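PDB 5YX6: probable fatty acyl-CoA transferase Rv3272 from Mycobacterium tuberculosis, which is a family III CoA transferase that binds fatty acyl-CoAs of varying chain length, palmitoyl-CoA most tightly, and probably acts in fatty acid metabolism. Local coordinates for the interface of chains A and B. Coordinates in Å, arbitrary orientation; residue numbers count along the deposited sequence, not the author numbering. Chains: chain A/B, Uncharacterized protein Rv3272.

The interface of chains A and B. Residues chain A 155, 169, 171, 173, 213; chain B 155, 169, 171, 173, 213.
A:Leu173 and B:Leu173 meet at the centre of this two-fold patch of the homodimer interface. CD1 of A:Leu173 lies 3.8 Å from CD1 of B:Leu173, and the two side chains cross at about a right angle. Each leucine starts the long helix 173-196 of its chain. Each contact has its twin with the chains exchanged.

The phenylalanines bury more than any other residue here, 48 Å² in A:Phe171 and 41 Å² in B:Phe171. B:Phe171 points the far end of its ring into chain A. A:Met155 runs across it at about a right angle, with CG 3.9 Å from CZ of B:Phe171. The methionine chain is extended (chi2 -178°, chi3 162°) and lays CG, SD and CE past the ring tip. They lie off the ring plane, on the side opposite CG2 of B:Ile169, which packs over the other face toward the rim and backs the ring from its own subunit. The ring tip also meets an isoleucine: CZ of A:Phe171 lies 4.0 Å from CD1 of B:Ile169, tip to tip. CE1 of A:Phe171 likewise reaches CD1 of B:Leu173, at 4.1 Å. CD1 of A:Ile169 and CD1 of B:Ile169 also meet, at 4.2 Å.

No hydrogen bond or salt bridge joins the chains in this patch, so shape and apolar packing hold it. Its centre is about 9 Å from A:Asp175, the inferred nucleophile. A backbone oxygen also sits by the rim of each ring, off its plane: O of A:Leu213, at the end of helix 206-213, lies 3.6 Å from CD1 of B:Phe171.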
ATOM      1  N   MET A 155      -8.381  10.046  -4.758  1.00 27.24           N
ATOM      2  CA  MET A 155      -8.357   9.713  -3.335  1.00 30.96           C
ATOM      3  C   MET A 155      -8.956  10.770  -2.404  1.00 33.95           C
ATOM      4  O   MET A 155      -8.978  10.570  -1.189  1.00 36.73           O
ATOM      5  CB  MET A 155      -6.926   9.416  -2.898  1.00 27.42           C
ATOM      6  CG  MET A 155      -6.421   8.094  -3.435  1.00 29.42           C
ATOM      7  SD  MET A 155      -4.756   7.696  -2.888  1.00 32.80           S
ATOM      8  CE  MET A 155      -4.734   5.930  -3.219  1.00 33.78           C
ATOM      9  N   ILE A 169      -5.174  13.516   2.107  1.00 34.89           N
ATOM     10  CA  ILE A 169      -4.673  12.589   3.112  1.00 31.87           C
ATOM     11  C   ILE A 169      -3.248  12.981   3.501  1.00 33.48           C
ATOM     12  O   ILE A 169      -2.376  13.075   2.649  1.00 41.67           O
ATOM     13  CB  ILE A 169      -4.723  11.130   2.617  1.00 34.18           C
ATOM     14  CG1 ILE A 169      -6.176  10.702   2.411  1.00 35.92           C
ATOM     15  CG2 ILE A 169      -4.059  10.203   3.614  1.00 28.78           C
ATOM     16  CD1 ILE A 169      -6.349   9.476   1.548  1.00 29.83           C
ATOM     17  N   PHE A 171      -0.728  11.588   4.985  1.00 34.03           N
ATOM     18  CA  PHE A 171       0.452  10.716   4.974  1.00 32.31           C
ATOM     19  C   PHE A 171       0.664  10.179   3.562  1.00 33.74           C
ATOM     20  O   PHE A 171      -0.230  10.268   2.716  1.00 32.34           O
ATOM     21  CB  PHE A 171       0.353   9.585   6.015  1.00 30.02           C
ATOM     22  CG  PHE A 171      -0.898   8.759   5.920  1.00 30.89           C
ATOM     23  CD1 PHE A 171      -0.950   7.642   5.101  1.00 25.19           C
ATOM     24  CD2 PHE A 171      -2.016   9.088   6.675  1.00 29.06           C
ATOM     25  CE1 PHE A 171      -2.099   6.883   5.011  1.00 24.55           C
ATOM     26  CE2 PHE A 171      -3.167   8.329   6.597  1.00 28.60           C
ATOM     27  CZ  PHE A 171      -3.212   7.221   5.767  1.00 30.90           C
ATOM     28  N   LEU A 173       0.699   7.660   1.403  1.00 33.02           N
ATOM     29  CA  LEU A 173       0.287   6.280   1.219  1.00 36.71           C
ATOM     30  C   LEU A 173       0.667   5.775  -0.164  1.00 31.82           C
ATOM     31  O   LEU A 173       0.982   4.600  -0.329  1.00 32.78           O
ATOM     32  CB  LEU A 173      -1.220   6.120   1.434  1.00 31.67           C
ATOM     33  CG  LEU A 173      -2.133   6.667   0.338  1.00 35.82           C
ATOM     34  CD1 LEU A 173      -3.416   5.866   0.247  1.00 39.19           C
ATOM     35  CD2 LEU A 173      -2.432   8.133   0.585  1.00 41.29           C
ATOM     36  N   LEU A 213      -5.396   0.733  -5.107  1.00 31.22           N
ATOM     37  CA  LEU A 213      -5.826   0.866  -3.716  1.00 34.12           C
ATOM     38  C   LEU A 213      -7.312   1.210  -3.571  1.00 31.75           C
ATOM     39  O   LEU A 213      -7.912   0.904  -2.550  1.00 30.37           O
ATOM     40  CB  LEU A 213      -4.971   1.916  -2.996  1.00 29.12           C
ATOM     41  CG  LEU A 213      -3.484   1.555  -2.851  1.00 31.25           C
ATOM     42  CD1 LEU A 213      -2.714   2.712  -2.229  1.00 26.15           C
ATOM     43  CD2 LEU A 213      -3.292   0.276  -2.019  1.00 21.88           C
TER
ATOM     44  N   MET B 155      -4.823   6.374  11.508  1.00 28.59           N
ATOM     45  CA  MET B 155      -5.031   6.985  10.192  1.00 29.63           C
ATOM     46  C   MET B 155      -6.086   8.093  10.130  1.00 33.75           C
ATOM     47  O   MET B 155      -6.337   8.636   9.056  1.00 32.21           O
ATOM     48  CB  MET B 155      -5.371   5.904   9.164  1.00 28.49           C
ATOM     49  CG  MET B 155      -4.170   5.033   8.814  1.00 29.30           C
ATOM     50  SD  MET B 155      -4.504   3.787   7.559  1.00 32.97           S
ATOM     51  CE  MET B 155      -2.842   3.382   7.044  1.00 28.81           C
ATOM     52  N   ILE B 169     -11.295   7.048   6.063  1.00 35.02           N
ATOM     53  CA  ILE B 169     -11.007   6.959   4.644  1.00 36.00           C
ATOM     54  C   ILE B 169     -11.935   5.915   4.023  1.00 31.04           C
ATOM     55  O   ILE B 169     -12.008   4.787   4.494  1.00 35.45           O
ATOM     56  CB  ILE B 169      -9.526   6.623   4.391  1.00 35.35           C
ATOM     57  CG1 ILE B 169      -8.652   7.783   4.883  1.00 34.49           C
ATOM     58  CG2 ILE B 169      -9.272   6.376   2.908  1.00 30.01           C
ATOM     59  CD1 ILE B 169      -7.196   7.418   5.082  1.00 37.26           C
ATOM     60  N   PHE B 171     -11.990   4.164   1.286  1.00 39.40           N
ATOM     61  CA  PHE B 171     -11.581   3.012   0.477  1.00 35.02           C
ATOM     62  C   PHE B 171     -10.649   2.136   1.300  1.00 34.06           C
ATOM     63  O   PHE B 171     -10.128   2.555   2.332  1.00 37.40           O
ATOM     64  CB  PHE B 171     -10.927   3.434  -0.846  1.00 31.98           C
ATOM     65  CG  PHE B 171      -9.741   4.332  -0.685  1.00 33.28           C
ATOM     66  CD1 PHE B 171      -8.466   3.797  -0.548  1.00 26.78           C
ATOM     67  CD2 PHE B 171      -9.893   5.710  -0.680  1.00 34.17           C
ATOM     68  CE1 PHE B 171      -7.367   4.618  -0.401  1.00 32.19           C
ATOM     69  CE2 PHE B 171      -8.795   6.543  -0.539  1.00 32.04           C
ATOM     70  CZ  PHE B 171      -7.528   5.998  -0.400  1.00 34.18           C
ATOM     71  N   LEU B 173      -7.647   0.947   1.886  1.00 34.40           N
ATOM     72  CA  LEU B 173      -6.231   1.053   1.565  1.00 37.66           C
ATOM     73  C   LEU B 173      -5.404   0.082   2.400  1.00 32.07           C
ATOM     74  O   LEU B 173      -4.368  -0.385   1.943  1.00 30.63           O
ATOM     75  CB  LEU B 173      -5.715   2.474   1.760  1.00 34.56           C
ATOM     76  CG  LEU B 173      -5.546   2.911   3.206  1.00 35.43           C
ATOM     77  CD1 LEU B 173      -4.425   3.910   3.327  1.00 36.54           C
ATOM     78  CD2 LEU B 173      -6.838   3.487   3.725  1.00 43.45           C
ATOM     79  N   LEU B 213       2.765   2.653   6.345  1.00 29.69           N
ATOM     80  CA  LEU B 213       2.261   3.692   5.448  1.00 29.75           C
ATOM     81  C   LEU B 213       2.343   5.097   6.070  1.00 30.35           C
ATOM     82  O   LEU B 213       2.393   6.092   5.350  1.00 29.27           O
ATOM     83  CB  LEU B 213       0.817   3.399   5.041  1.00 28.95           C
ATOM     84  CG  LEU B 213       0.575   2.121   4.236  1.00 29.90           C
ATOM     85  CD1 LEU B 213      -0.914   1.922   3.984  1.00 28.44           C
ATOM     86  CD2 LEU B 213       1.333   2.177   2.928  1.00 30.09           C
TER